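Local coordinates for Cow rumen GH26 endo-mannanase (Metagenome, PDB 6UEH), which probably hydrolyses internal beta-1,4-mannosidic bonds of mannans such as galactomannan, acting as an endo-mannanase of glycoside hydrolase family 26, at residues G333-T336 and Y337-W341; S367-S370 and I371-Y374; L344-K347 and L348-Y352; F205-M208 and N209-P212; E313-G316 and N317-D321. All coordinates share one frame; numbering follows the deposited sequence.

Contact 1. Residues G333-T336 and Y337-W341; sequences GAKT and YVEIW
T336 and I340 meet one turn apart at the start of helix 334-351, the T336 methyl CG2 lying 4.1 Å from I340 CD1. With OG1 beside the backbone N (chi1 -65°), CG2 takes the anti place, on the I340 side. Between their backbones, I340 N donates to T336 O at 3.0 Å. On a more exposed flank, K335 pairs with E339 in a salt bridge; the lysine bends at its last torsion, turning NZ toward OE1, though the modelled separation is too short to be trusted. V338 N to A334 O (2.9 Å) and Y337 N to G333 O (3.0 Å) complete the first turn. G333 occupies the N-cap position with phi 101°, where a CB would press against the preceding carbonyl O, which explains the glycine. Outward from this turn, the Y337 hydroxyl bonds to L311 O and to Q361 NE2. The helix start is thereby fastened to the loop after strand 306-309 and to strand 357-362, the two strands that helix 334-351 connects.

Contact 2. Residues S367-S370 and I371-Y374; sequences SPDS and IQWY
S370 and W373 form the close-packed side of a short 3-10 helix, where S370 O lies in the plane of the indole at its edge, 3.6 Å from CD1. W373 CG stands anti to its carbonyl carbon (chi1 -62°), which swings the ring back alongside S370; the bond from W373 N to S370 O is weak. The indole NE1 bonds to N319 O and the hydroxyl of S370 to E315 OE1, which satisfies both polar groups in their buried setting. Three-residue spacing marks the helix: Q372 N donates to D369 O at 3.0 Å and I371 N to P368 O at 3.3 Å. P368, with no N-H to offer, suits its first turn.

The exposed side is looser. D369 and Q372 run side by side, pointing the same way, and Q372 NE2 makes a weak bond to D369 OD1 at 3.3 Å, bent to 126°, with carboxylate and amide planes 64° apart. Polar side chains suit this exposed side. Lying between strands 357-362 and 382-387, the 3-10 helix rests W373 and Q372 on A334 of helix 334-351, and S370 and I371 on F417 of helix 408-417.

Contact 3. Residues L344-K347 and L348-Y352; sequences LYDK and LTNEY
L348 packs on L344 across one turn near the C-terminal end of helix 334-351, where alpha-helical spacing gives way to a wider pi-type turn. L344 CD1 lies 3.8 Å from L348 CG; both leucines are buried and also rest on I289 of helix 280-301, a natural place for branched apolar chains. T349 follows with two bonds to a single acceptor: its N (3.1 Å) and its OG1 (2.8 Å) reach Y345 O from opposite faces of the carbonyl plane. The hydroxyl can fold back in this way because it sits between the backbone N and the carbonyl carbon (chi1 61°), which settles a buried polar atom within the helix. The same rotation lays CG2 over one face of the Y345 ring, 4.0 Å above its plane near the rim, while the tyrosine's own hydroxyl bonds to S146. N350 N keeps the regular spacing, donating to D346 O. E351 lies alongside K347 near solvent, their charged ends 4.5 Å apart from NZ to OE1, beyond salt-bridge range, and its N gives K347 O a weak bond. Finally, Y352 N donates to that oxygen at 3.1 Å, a five-residue step that marks the wider turn, and Y352 CD2 closes to 3.3 Å of K347 O.

Contact 4. Residues F205-M208 and N209-P212; sequences FDFM and NYNP
A type I beta turn from F207 to Y210 carries the chain away from strand 202-206 of the family 26 barrel, bringing the two aromatic side chains together. F207 CD1 touches Y210 CE2 at 3.7 Å, and the rings meet obliquely, their planes at 43° and centroids 5.9 Å apart. Y210 N donates to F207 O at 3.2 Å, the bond that closes the turn. F207 O also lies in the plane of the tyrosine ring, at its edge. Large flat rings suit this buried place, since F207 reaches L292 and Y210 reaches Q295, both on helix 280-301.

M208 and N209 run side by side at the corner. M208 CG takes the crowded position between backbone N and carbonyl carbon (chi1 57°), which brings it 3.3 Å from N209 N. N209 spends its amide elsewhere, ND2 bonding to D218 OD2. A water donates to D206 O and accepts from N209 N at 2.9 Å, satisfying two backbone groups that the turn leaves apart. N211 is well chosen for the exit: its OD1 accepts from L213 N in an Asx turn and also from Y214 N, leaving the other end of the amide to reach back. N211 ND2 meets M208 O at 2.8 Å in the carbonyl plane, on a lone pair.

Contact 5. Residues E313-G316 and N317-D321; sequences EAEG and NVNTD
E315 stretches its chain fully, with CG anti to the backbone N (chi1 180°) and CD anti in turn, while N319 tucks its CG between its own backbone N and carbonyl carbon (chi1 82°), and the two side chains slide past each other in opposite directions. They lie in the loop that follows strand 306-309, the fourth of the (beta/alpha)8 barrel. N319 N donates to E315 OE2 at 3.1 Å through a nearly straight bond that uses the anti lone pair, the one turned away from the other oxygen. A glutamate is long enough to reach N319 N and has a second oxygen to spend: OE1 goes to S370 OG. The buried carboxylate is thus held through both oxygens, which would probably fix its rotation.

In return the asparagine reaches back to the E315 backbone. N319 ND2 makes a weak bond to E315 O at 2.7 Å, while N319 OD1 accepts from G322 N, so both ends of the amide serve the loop. The chain turns sharply at G316, whose positive phi favours glycine; a CB there would clash with N317 N. V318 CA comes within 3.3 Å of E315 OE2. Carboxylate and amide planes stand 72° apart. N319 ND2 also meets N317 O at 2.7 Å, with the oxygen lying exactly in the asparagine's amide plane.

In the fold
From the N terminus, contact 4 comes first, turning the chain after barrel strand 202-206, and it touches none of the others. Contact 5 then folds the loop after strand 306-309, contact 1 opens helix 334-351, contact 3 ends it, and contact 2 shapes the loop between strands 357-362 and 382-387. All five stand in series; none nests within or crosses another. Contacts 1, 2 and 5 nevertheless meet in space: T320 O probably accepts from A334 N, Y337 packs on A314, and contact 2 is hydrogen-bonded to contact 5 through side chains. Two loops and a helix start are thereby joined, whereas contact 3 stands about 16 Å from contact 1, centre to centre, along their shared helix.

Contact 1. Residues G333-T336 and Y337-W341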
loop_
_atom_site.group_PDB
_atom_site.type_symbol
_atom_site.label_atom_id
_atom_site.label_comp_id
_atom_site.label_asym_id
_atom_site.label_seq_id
_atom_site.Cartn_x
_atom_site.Cartn_y
_atom_site.Cartn_z
ATOM N N GLY A 333 -16.436 -4.010 10.724
ATOM C CA GLY A 333 -15.471 -3.084 11.289
ATOM C C GLY A 333 -14.072 -3.649 11.447
ATOM O O GLY A 333 -13.843 -4.844 11.255
ATOM N N ALA A 334 -13.136 -2.778 11.813
ATOM C CA ALA A 334 -11.723 -3.135 11.894
ATOM C C ALA A 334 -11.438 -4.196 12.954
ATOM O O ALA A 334 -10.720 -5.158 12.692
ATOM C CB ALA A 334 -10.886 -1.888 12.161
ATOM N N LYS A 335 -12.000 -4.019 14.146
ATOM C CA LYS A 335 -11.740 -4.937 15.252
ATOM C C LYS A 335 -12.184 -6.359 14.918
ATOM O O LYS A 335 -11.433 -7.316 15.117
ATOM C CB LYS A 335 -12.439 -4.457 16.524
ATOM C CG LYS A 335 -12.195 -5.353 17.731
ATOM C CD LYS A 335 -13.007 -4.902 18.934
ATOM C CE LYS A 335 -12.760 -5.803 20.136
ATOM N NZ LYS A 335 -13.127 -7.223 19.864
ATOM N N THR A 336 -13.403 -6.492 14.404
ATOM C CA THR A 336 -13.916 -7.796 14.002
ATOM C C THR A 336 -13.079 -8.375 12.869
ATOM O O THR A 336 -12.780 -9.572 12.858
ATOM C CB THR A 336 -15.392 -7.715 13.563
ATOM O OG1 THR A 336 -16.203 -7.353 14.686
ATOM C CG2 THR A 336 -15.864 -9.059 13.015
ATOM N N TYR A 337 -12.689 -7.523 11.925
ATOM C CA TYR A 337 -11.892 -7.969 10.789
ATOM C C TYR A 337 -10.569 -8.589 11.226
ATOM O O TYR A 337 -10.185 -9.650 10.736
ATOM C CB TYR A 337 -11.607 -6.821 9.816
ATOM C CG TYR A 337 -10.504 -7.180 8.847
ATOM C CD1 TYR A 337 -10.742 -8.049 7.789
ATOM C CD2 TYR A 337 -9.214 -6.684 9.012
ATOM C CE1 TYR A 337 -9.732 -8.402 6.912
ATOM C CE2 TYR A 337 -8.200 -7.031 8.138
ATOM C CZ TYR A 337 -8.465 -7.890 7.090
ATOM O OH TYR A 337 -7.454 -8.237 6.216
ATOM N N VAL A 338 -9.867 -7.912 12.132
ATOM C CA VAL A 338 -8.584 -8.401 12.626
ATOM C C VAL A 338 -8.754 -9.768 13.285
ATOM O O VAL A 338 -7.917 -10.657 13.113
ATOM C CB VAL A 338 -7.945 -7.405 13.626
ATOM C CG1 VAL A 338 -6.734 -8.021 14.312
ATOM C CG2 VAL A 338 -7.550 -6.118 12.913
ATOM N N GLU A 339 -9.852 -9.942 14.018
ATOM C CA GLU A 339 -10.151 -11.223 14.649
ATOM C C GLU A 339 -10.368 -12.313 13.598
ATOM O O GLU A 339 -9.954 -13.456 13.786
ATOM C CB GLU A 339 -11.375 -11.101 15.561
ATOM C CG GLU A 339 -11.162 -10.174 16.754
ATOM C CD GLU A 339 -12.398 -10.034 17.627
ATOM O OE1 GLU A 339 -12.463 -9.066 18.416
ATOM O OE2 GLU A 339 -13.302 -10.890 17.529
ATOM N N ILE A 340 -11.002 -11.951 12.487
ATOM C CA ILE A 340 -11.218 -12.891 11.390
ATOM C C ILE A 340 -9.890 -13.290 10.746
ATOM O O ILE A 340 -9.668 -14.464 10.450
ATOM C CB ILE A 340 -12.158 -12.305 10.318
ATOM C CG1 ILE A 340 -13.548 -12.062 10.912
ATOM C CG2 ILE A 340 -12.249 -13.232 9.113
ATOM C CD1 ILE A 340 -14.537 -11.458 9.939
ATOM N N TRP A 341 -9.008 -12.312 10.541
ATOM C CA TRP A 341 -7.676 -12.581 10.004
ATOM C C TRP A 341 -6.906 -13.548 10.897
ATOM O O TRP A 341 -6.303 -14.511 10.416
ATOM C CB TRP A 341 -6.878 -11.282 9.845
ATOM C CG TRP A 341 -5.465 -11.493 9.363
ATOM C CD1 TRP A 341 -4.377 -11.830 10.121
ATOM C CD2 TRP A 341 -4.990 -11.375 8.015
ATOM N NE1 TRP A 341 -3.258 -11.928 9.329
ATOM C CE2 TRP A 341 -3.606 -11.656 8.032
ATOM C CE3 TRP A 341 -5.598 -11.060 6.796
ATOM C CZ2 TRP A 341 -2.824 -11.631 6.878
ATOM C CZ3 TRP A 341 -4.818 -11.035 5.650
ATOM C CH2 TRP A 341 -3.448 -11.321 5.700
#

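Contact 2. Residues S367-S370 and I371-Y374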
loop_
_atom_site.group_PDB
_atom_site.type_symbol
_atom_site.label_atom_id
_atom_site.label_comp_id
_atom_site.label_asym_id
_atom_site.label_seq_id
_atom_site.Cartn_x
_atom_site.Cartn_y
_atom_site.Cartn_z
ATOM N N SER A 367 -6.342 7.641 6.709
ATOM C CA SER A 367 -6.210 8.368 7.962
ATOM C C SER A 367 -5.352 7.543 8.916
ATOM O O SER A 367 -5.048 6.389 8.619
ATOM C CB SER A 367 -7.591 8.645 8.566
ATOM O OG SER A 367 -8.169 7.460 9.083
ATOM N N PRO A 368 -4.939 8.128 10.055
ATOM C CA PRO A 368 -4.220 7.323 11.049
ATOM C C PRO A 368 -4.998 6.090 11.512
ATOM O O PRO A 368 -4.382 5.080 11.857
ATOM C CB PRO A 368 -4.021 8.304 12.207
ATOM C CG PRO A 368 -3.951 9.632 11.548
ATOM C CD PRO A 368 -4.904 9.566 10.386
ATOM N N ASP A 369 -6.327 6.167 11.506
ATOM C CA ASP A 369 -7.169 5.057 11.952
ATOM C C ASP A 369 -7.124 3.860 11.004
ATOM O O ASP A 369 -7.611 2.778 11.340
ATOM C CB ASP A 369 -8.618 5.518 12.120
ATOM C CG ASP A 369 -8.819 6.382 13.351
ATOM O OD1 ASP A 369 -7.948 6.360 14.248
ATOM O OD2 ASP A 369 -9.857 7.075 13.426
ATOM N N SER A 370 -6.543 4.052 9.823
ATOM C CA SER A 370 -6.408 2.967 8.858
ATOM C C SER A 370 -5.551 1.830 9.410
ATOM O O SER A 370 -5.633 0.697 8.939
ATOM C CB SER A 370 -5.813 3.481 7.546
ATOM O OG SER A 370 -6.732 4.315 6.864
ATOM N N ILE A 371 -4.738 2.138 10.417
ATOM C CA ILE A 371 -3.853 1.149 11.023
ATOM C C ILE A 371 -4.623 0.171 11.913
ATOM O O ILE A 371 -4.093 -0.866 12.310
ATOM C CB ILE A 371 -2.745 1.825 11.854
ATOM C CG1 ILE A 371 -1.537 0.893 12.004
ATOM C CG2 ILE A 371 -3.281 2.269 13.213
ATOM C CD1 ILE A 371 -0.407 1.491 12.817
ATOM N N GLN A 372 -5.875 0.495 12.215
ATOM C CA GLN A 372 -6.701 -0.381 13.041
ATOM C C GLN A 372 -7.085 -1.658 12.295
ATOM O O GLN A 372 -7.595 -2.603 12.894
ATOM C CB GLN A 372 -7.958 0.349 13.515
ATOM C CG GLN A 372 -7.668 1.541 14.415
ATOM C CD GLN A 372 -8.919 2.103 15.055
ATOM O OE1 GLN A 372 -9.911 1.396 15.229
ATOM N NE2 GLN A 372 -8.880 3.383 15.408
ATOM N N TRP A 373 -6.830 -1.682 10.991
ATOM C CA TRP A 373 -7.102 -2.860 10.173
ATOM C C TRP A 373 -5.867 -3.751 10.045
ATOM O O TRP A 373 -5.880 -4.738 9.308
ATOM C CB TRP A 373 -7.593 -2.446 8.784
ATOM C CG TRP A 373 -8.879 -1.683 8.804
ATOM C CD1 TRP A 373 -9.039 -0.348 9.040
ATOM C CD2 TRP A 373 -10.192 -2.209 8.573
ATOM N NE1 TRP A 373 -10.369 -0.010 8.972
ATOM C CE2 TRP A 373 -11.097 -1.135 8.687
ATOM C CE3 TRP A 373 -10.687 -3.483 8.278
ATOM C CZ2 TRP A 373 -12.472 -1.298 8.519
ATOM C CZ3 TRP A 373 -12.052 -3.642 8.114
ATOM C CH2 TRP A 373 -12.929 -2.555 8.233
ATOM N N TYR A 374 -4.805 -3.397 10.761
ATOM C CA TYR A 374 -3.570 -4.178 10.761
ATOM C C TYR A 374 -3.618 -5.248 11.849
ATOM O O TYR A 374 -3.901 -4.951 13.009
ATOM C CB TYR A 374 -2.361 -3.259 10.954
ATOM C CG TYR A 374 -1.021 -3.962 10.989
ATOM C CD1 TYR A 374 -0.636 -4.826 9.969
ATOM C CD2 TYR A 374 -0.127 -3.735 12.027
ATOM C CE1 TYR A 374 0.593 -5.459 9.994
ATOM C CE2 TYR A 374 1.105 -4.363 12.061
ATOM C CZ TYR A 374 1.460 -5.222 11.043
ATOM O OH TYR A 374 2.687 -5.845 11.076
#

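Contact 3. Residues L344-K347 and L348-Y352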
loop_
_atom_site.group_PDB
_atom_site.type_symbol
_atom_site.label_atom_id
_atom_site.label_comp_id
_atom_site.label_asym_id
_atom_site.label_seq_id
_atom_site.Cartn_x
_atom_site.Cartn_y
_atom_site.Cartn_z
ATOM N N LEU A 344 -8.264 -17.106 10.565
ATOM C CA LEU A 344 -7.785 -17.780 9.362
ATOM C C LEU A 344 -6.320 -18.182 9.500
ATOM O O LEU A 344 -5.937 -19.297 9.142
ATOM C CB LEU A 344 -7.971 -16.883 8.136
ATOM C CG LEU A 344 -7.452 -17.442 6.807
ATOM C CD1 LEU A 344 -8.168 -18.740 6.440
ATOM C CD2 LEU A 344 -7.598 -16.413 5.696
ATOM N N TYR A 345 -5.512 -17.266 10.024
ATOM C CA TYR A 345 -4.089 -17.510 10.236
ATOM C C TYR A 345 -3.876 -18.714 11.147
ATOM O O TYR A 345 -3.081 -19.603 10.842
ATOM C CB TYR A 345 -3.423 -16.268 10.835
ATOM C CG TYR A 345 -1.912 -16.335 10.955
ATOM C CD1 TYR A 345 -1.306 -17.055 11.977
ATOM C CD2 TYR A 345 -1.094 -15.647 10.065
ATOM C CE1 TYR A 345 0.073 -17.109 12.096
ATOM C CE2 TYR A 345 0.285 -15.692 10.179
ATOM C CZ TYR A 345 0.862 -16.424 11.198
ATOM O OH TYR A 345 2.234 -16.474 11.318
ATOM N N ASP A 346 -4.587 -18.731 12.269
ATOM C CA ASP A 346 -4.472 -19.822 13.230
ATOM C C ASP A 346 -4.989 -21.136 12.654
ATOM O O ASP A 346 -4.392 -22.188 12.870
ATOM C CB ASP A 346 -5.224 -19.486 14.519
ATOM C CG ASP A 346 -4.565 -18.365 15.304
ATOM O OD1 ASP A 346 -3.407 -18.017 14.988
ATOM O OD2 ASP A 346 -5.200 -17.844 16.246
ATOM N N LYS A 347 -6.099 -21.072 11.925
ATOM C CA LYS A 347 -6.685 -22.268 11.323
ATOM C C LYS A 347 -5.748 -22.917 10.308
ATOM O O LYS A 347 -5.537 -24.129 10.342
ATOM C CB LYS A 347 -8.021 -21.938 10.656
ATOM C CG LYS A 347 -9.231 -22.090 11.566
ATOM C CD LYS A 347 -9.439 -23.542 11.966
ATOM C CE LYS A 347 -10.716 -23.724 12.780
ATOM N NZ LYS A 347 -10.671 -23.013 14.090
ATOM N N LEU A 348 -5.185 -22.112 9.411
ATOM C CA LEU A 348 -4.323 -22.639 8.355
ATOM C C LEU A 348 -2.992 -23.162 8.892
ATOM O O LEU A 348 -2.517 -24.213 8.459
ATOM C CB LEU A 348 -4.061 -21.572 7.286
ATOM C CG LEU A 348 -5.236 -21.166 6.389
ATOM C CD1 LEU A 348 -4.747 -20.345 5.202
ATOM C CD2 LEU A 348 -6.017 -22.387 5.913
ATOM N N THR A 349 -2.393 -22.436 9.833
ATOM C CA THR A 349 -1.068 -22.802 10.330
ATOM C C THR A 349 -1.116 -23.915 11.372
ATOM O O THR A 349 -0.243 -24.779 11.399
ATOM C CB THR A 349 -0.325 -21.589 10.940
ATOM O OG1 THR A 349 -1.067 -21.063 12.049
ATOM C CG2 THR A 349 -0.124 -20.500 9.893
ATOM N N ASN A 350 -2.130 -23.901 12.230
ATOM C CA ASN A 350 -2.207 -24.884 13.304
ATOM C C ASN A 350 -3.017 -26.121 12.930
ATOM O O ASN A 350 -2.500 -27.237 12.956
ATOM C CB ASN A 350 -2.789 -24.246 14.567
ATOM C CG ASN A 350 -1.887 -23.172 15.143
ATOM O OD1 ASN A 350 -0.668 -23.331 15.184
ATOM N ND2 ASN A 350 -2.481 -22.071 15.588
ATOM N N GLU A 351 -4.283 -25.922 12.580
ATOM C CA GLU A 351 -5.172 -27.043 12.298
ATOM C C GLU A 351 -4.821 -27.742 10.984
ATOM O O GLU A 351 -4.902 -28.967 10.887
ATOM C CB GLU A 351 -6.627 -26.571 12.275
ATOM C CG GLU A 351 -7.637 -27.680 12.034
ATOM C CD GLU A 351 -9.000 -27.361 12.617
ATOM O OE1 GLU A 351 -9.105 -27.264 13.860
ATOM O OE2 GLU A 351 -9.963 -27.205 11.836
ATOM N N TYR A 352 -4.421 -26.970 9.978
ATOM C CA TYR A 352 -4.112 -27.543 8.670
ATOM C C TYR A 352 -2.611 -27.661 8.418
ATOM O O TYR A 352 -2.193 -28.147 7.366
ATOM C CB TYR A 352 -4.773 -26.720 7.565
ATOM C CG TYR A 352 -6.272 -26.898 7.519
ATOM C CD1 TYR A 352 -6.837 -28.031 6.947
ATOM C CD2 TYR A 352 -7.124 -25.943 8.059
ATOM C CE1 TYR A 352 -8.210 -28.207 6.909
ATOM C CE2 TYR A 352 -8.500 -26.110 8.024
ATOM C CZ TYR A 352 -9.035 -27.242 7.448
ATOM O OH TYR A 352 -10.402 -27.413 7.408
#

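Contact 4. Residues F205-M208 and N209-P212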
loop_
_atom_site.group_PDB
_atom_site.type_symbol
_atom_site.label_atom_id
_atom_site.label_comp_id
_atom_site.label_asym_id
_atom_site.label_seq_id
_atom_site.Cartn_x
_atom_site.Cartn_y
_atom_site.Cartn_z
ATOM N N PHE A 205 -2.730 -15.022 -8.746
ATOM C CA PHE A 205 -3.769 -16.032 -8.896
ATOM C C PHE A 205 -4.928 -15.741 -7.946
ATOM O O PHE A 205 -4.911 -14.745 -7.224
ATOM C CB PHE A 205 -3.213 -17.435 -8.624
ATOM C CG PHE A 205 -2.028 -17.806 -9.481
ATOM C CD1 PHE A 205 -0.740 -17.472 -9.091
ATOM C CD2 PHE A 205 -2.201 -18.510 -10.661
ATOM C CE1 PHE A 205 0.353 -17.823 -9.871
ATOM C CE2 PHE A 205 -1.116 -18.865 -11.445
ATOM C CZ PHE A 205 0.161 -18.524 -11.047
ATOM N N ASP A 206 -5.929 -16.618 -7.945
ATOM C CA ASP A 206 -7.063 -16.490 -7.030
ATOM C C ASP A 206 -7.749 -17.839 -6.841
ATOM O O ASP A 206 -7.986 -18.560 -7.808
ATOM C CB ASP A 206 -8.070 -15.458 -7.547
ATOM C CG ASP A 206 -8.940 -14.884 -6.438
ATOM O OD1 ASP A 206 -9.758 -15.636 -5.865
ATOM O OD2 ASP A 206 -8.806 -13.677 -6.144
ATOM N N PHE A 207 -8.076 -18.168 -5.593
ATOM C CA PHE A 207 -8.641 -19.473 -5.265
ATOM C C PHE A 207 -10.150 -19.446 -5.045
ATOM O O PHE A 207 -10.702 -20.349 -4.417
ATOM C CB PHE A 207 -7.957 -20.044 -4.019
ATOM C CG PHE A 207 -6.539 -20.474 -4.253
ATOM C CD1 PHE A 207 -6.262 -21.724 -4.779
ATOM C CD2 PHE A 207 -5.485 -19.627 -3.955
ATOM C CE1 PHE A 207 -4.958 -22.123 -5.005
ATOM C CE2 PHE A 207 -4.181 -20.022 -4.175
ATOM C CZ PHE A 207 -3.918 -21.271 -4.702
ATOM N N MET A 208 -10.818 -18.428 -5.579
ATOM C CA MET A 208 -12.238 -18.217 -5.308
ATOM C C MET A 208 -13.133 -19.373 -5.764
ATOM O O MET A 208 -14.170 -19.636 -5.154
ATOM C CB MET A 208 -12.707 -16.914 -5.964
ATOM C CG MET A 208 -12.471 -16.857 -7.466
ATOM S SD MET A 208 -12.819 -15.226 -8.154
ATOM C CE MET A 208 -14.555 -15.066 -7.752
ATOM N N ASN A 209 -12.735 -20.071 -6.824
ATOM C CA ASN A 209 -13.602 -21.095 -7.404
ATOM C C ASN A 209 -13.530 -22.446 -6.695
ATOM O O ASN A 209 -14.270 -23.369 -7.030
ATOM C CB ASN A 209 -13.287 -21.264 -8.890
ATOM C CG ASN A 209 -13.768 -20.089 -9.714
ATOM O OD1 ASN A 209 -14.856 -19.561 -9.478
ATOM N ND2 ASN A 209 -12.954 -19.659 -10.675
ATOM N N TYR A 210 -12.645 -22.556 -5.711
ATOM C CA TYR A 210 -12.615 -23.733 -4.853
ATOM C C TYR A 210 -13.487 -23.485 -3.625
ATOM O O TYR A 210 -12.992 -23.486 -2.499
ATOM C CB TYR A 210 -11.187 -24.068 -4.423
ATOM C CG TYR A 210 -10.214 -24.338 -5.554
ATOM C CD1 TYR A 210 -10.060 -25.617 -6.079
ATOM C CD2 TYR A 210 -9.431 -23.317 -6.077
ATOM C CE1 TYR A 210 -9.159 -25.868 -7.106
ATOM C CE2 TYR A 210 -8.528 -23.556 -7.101
ATOM C CZ TYR A 210 -8.397 -24.831 -7.612
ATOM O OH TYR A 210 -7.498 -25.065 -8.628
ATOM N N ASN A 211 -14.781 -23.266 -3.848
ATOM C CA ASN A 211 -15.700 -22.883 -2.774
ATOM C C ASN A 211 -16.852 -23.885 -2.611
ATOM O O ASN A 211 -17.103 -24.691 -3.505
ATOM C CB ASN A 211 -16.250 -21.478 -3.042
ATOM C CG ASN A 211 -17.176 -21.435 -4.237
ATOM O OD1 ASN A 211 -18.357 -21.773 -4.131
ATOM N ND2 ASN A 211 -16.651 -21.013 -5.383
ATOM N N PRO A 212 -17.552 -23.843 -1.463
ATOM C CA PRO A 212 -18.624 -24.817 -1.214
ATOM C C PRO A 212 -19.963 -24.513 -1.892
ATOM O O PRO A 212 -20.902 -25.292 -1.719
ATOM C CB PRO A 212 -18.795 -24.766 0.313
ATOM C CG PRO A 212 -17.564 -24.089 0.832
ATOM C CD PRO A 212 -17.190 -23.118 -0.235
HETATM O O HOH W 1 -10.143 -20.125 -8.098
#

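Contact 5. Residues E313-G316 and N317-D321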
loop_
_atom_site.group_PDB
_atom_site.type_symbol
_atom_site.label_atom_id
_atom_site.label_comp_id
_atom_site.label_asym_id
_atom_site.label_seq_id
_atom_site.Cartn_x
_atom_site.Cartn_y
_atom_site.Cartn_z
ATOM N N GLU A 313 -8.135 -5.781 0.822
ATOM C CA GLU A 313 -8.847 -4.508 0.694
ATOM C C GLU A 313 -9.894 -4.323 1.789
ATOM O O GLU A 313 -10.993 -3.832 1.534
ATOM C CB GLU A 313 -9.503 -4.404 -0.687
ATOM C CG GLU A 313 -8.515 -4.436 -1.843
ATOM C CD GLU A 313 -9.184 -4.233 -3.196
ATOM O OE1 GLU A 313 -10.428 -4.153 -3.243
ATOM O OE2 GLU A 313 -8.468 -4.156 -4.217
ATOM N N ALA A 314 -9.532 -4.712 3.008
ATOM C CA ALA A 314 -10.480 -4.824 4.114
ATOM C C ALA A 314 -11.227 -3.531 4.432
ATOM O O ALA A 314 -12.458 -3.521 4.481
ATOM C CB ALA A 314 -9.762 -5.317 5.353
ATOM N N GLU A 315 -10.489 -2.450 4.664
ATOM C CA GLU A 315 -11.115 -1.192 5.053
ATOM C C GLU A 315 -12.016 -0.636 3.956
ATOM O O GLU A 315 -13.086 -0.096 4.237
ATOM C CB GLU A 315 -10.062 -0.146 5.426
ATOM C CG GLU A 315 -10.673 1.191 5.833
ATOM C CD GLU A 315 -9.643 2.233 6.223
ATOM O OE1 GLU A 315 -8.433 1.923 6.197
ATOM O OE2 GLU A 315 -10.050 3.367 6.556
ATOM N N GLY A 316 -11.586 -0.779 2.707
ATOM C CA GLY A 316 -12.283 -0.151 1.600
ATOM C C GLY A 316 -12.124 1.355 1.693
ATOM O O GLY A 316 -11.006 1.859 1.800
ATOM N N ASN A 317 -13.237 2.077 1.658
ATOM C CA ASN A 317 -13.202 3.519 1.870
ATOM C C ASN A 317 -13.114 3.835 3.361
ATOM O O ASN A 317 -13.524 3.023 4.192
ATOM C CB ASN A 317 -14.423 4.184 1.238
ATOM C CG ASN A 317 -14.347 4.209 -0.275
ATOM O OD1 ASN A 317 -13.331 4.596 -0.851
ATOM N ND2 ASN A 317 -15.419 3.779 -0.930
ATOM N N VAL A 318 -12.579 5.010 3.684
ATOM C CA VAL A 318 -12.202 5.360 5.056
ATOM C C VAL A 318 -13.288 5.075 6.100
ATOM O O VAL A 318 -14.399 5.604 6.029
ATOM C CB VAL A 318 -11.790 6.850 5.153
ATOM C CG1 VAL A 318 -12.831 7.757 4.495
ATOM C CG2 VAL A 318 -11.546 7.246 6.603
ATOM N N ASN A 319 -12.942 4.218 7.059
ATOM C CA ASN A 319 -13.832 3.837 8.154
ATOM C C ASN A 319 -13.129 2.907 9.134
ATOM O O ASN A 319 -12.040 2.405 8.857
ATOM C CB ASN A 319 -15.088 3.140 7.627
ATOM C CG ASN A 319 -14.857 1.669 7.344
ATOM O OD1 ASN A 319 -15.159 0.813 8.174
ATOM N ND2 ASN A 319 -14.305 1.367 6.175
ATOM N N THR A 320 -13.764 2.673 10.279
ATOM C CA THR A 320 -13.326 1.626 11.199
ATOM C C THR A 320 -14.525 0.814 11.681
ATOM O O THR A 320 -14.364 -0.235 12.300
ATOM C CB THR A 320 -12.582 2.195 12.425
ATOM O OG1 THR A 320 -13.346 3.264 12.999
ATOM C CG2 THR A 320 -11.201 2.706 12.032
ATOM N N ASP A 321 -15.728 1.304 11.387
ATOM C CA ASP A 321 -16.946 0.663 11.874
ATOM C C ASP A 321 -17.562 -0.289 10.846
ATOM O O ASP A 321 -18.559 -0.952 11.130
ATOM C CB ASP A 321 -17.969 1.723 12.293
ATOM C CG ASP A 321 -18.467 2.556 11.125
ATOM O OD1 ASP A 321 -17.802 2.576 10.067
ATOM O OD2 ASP A 321 -19.525 3.204 11.272
#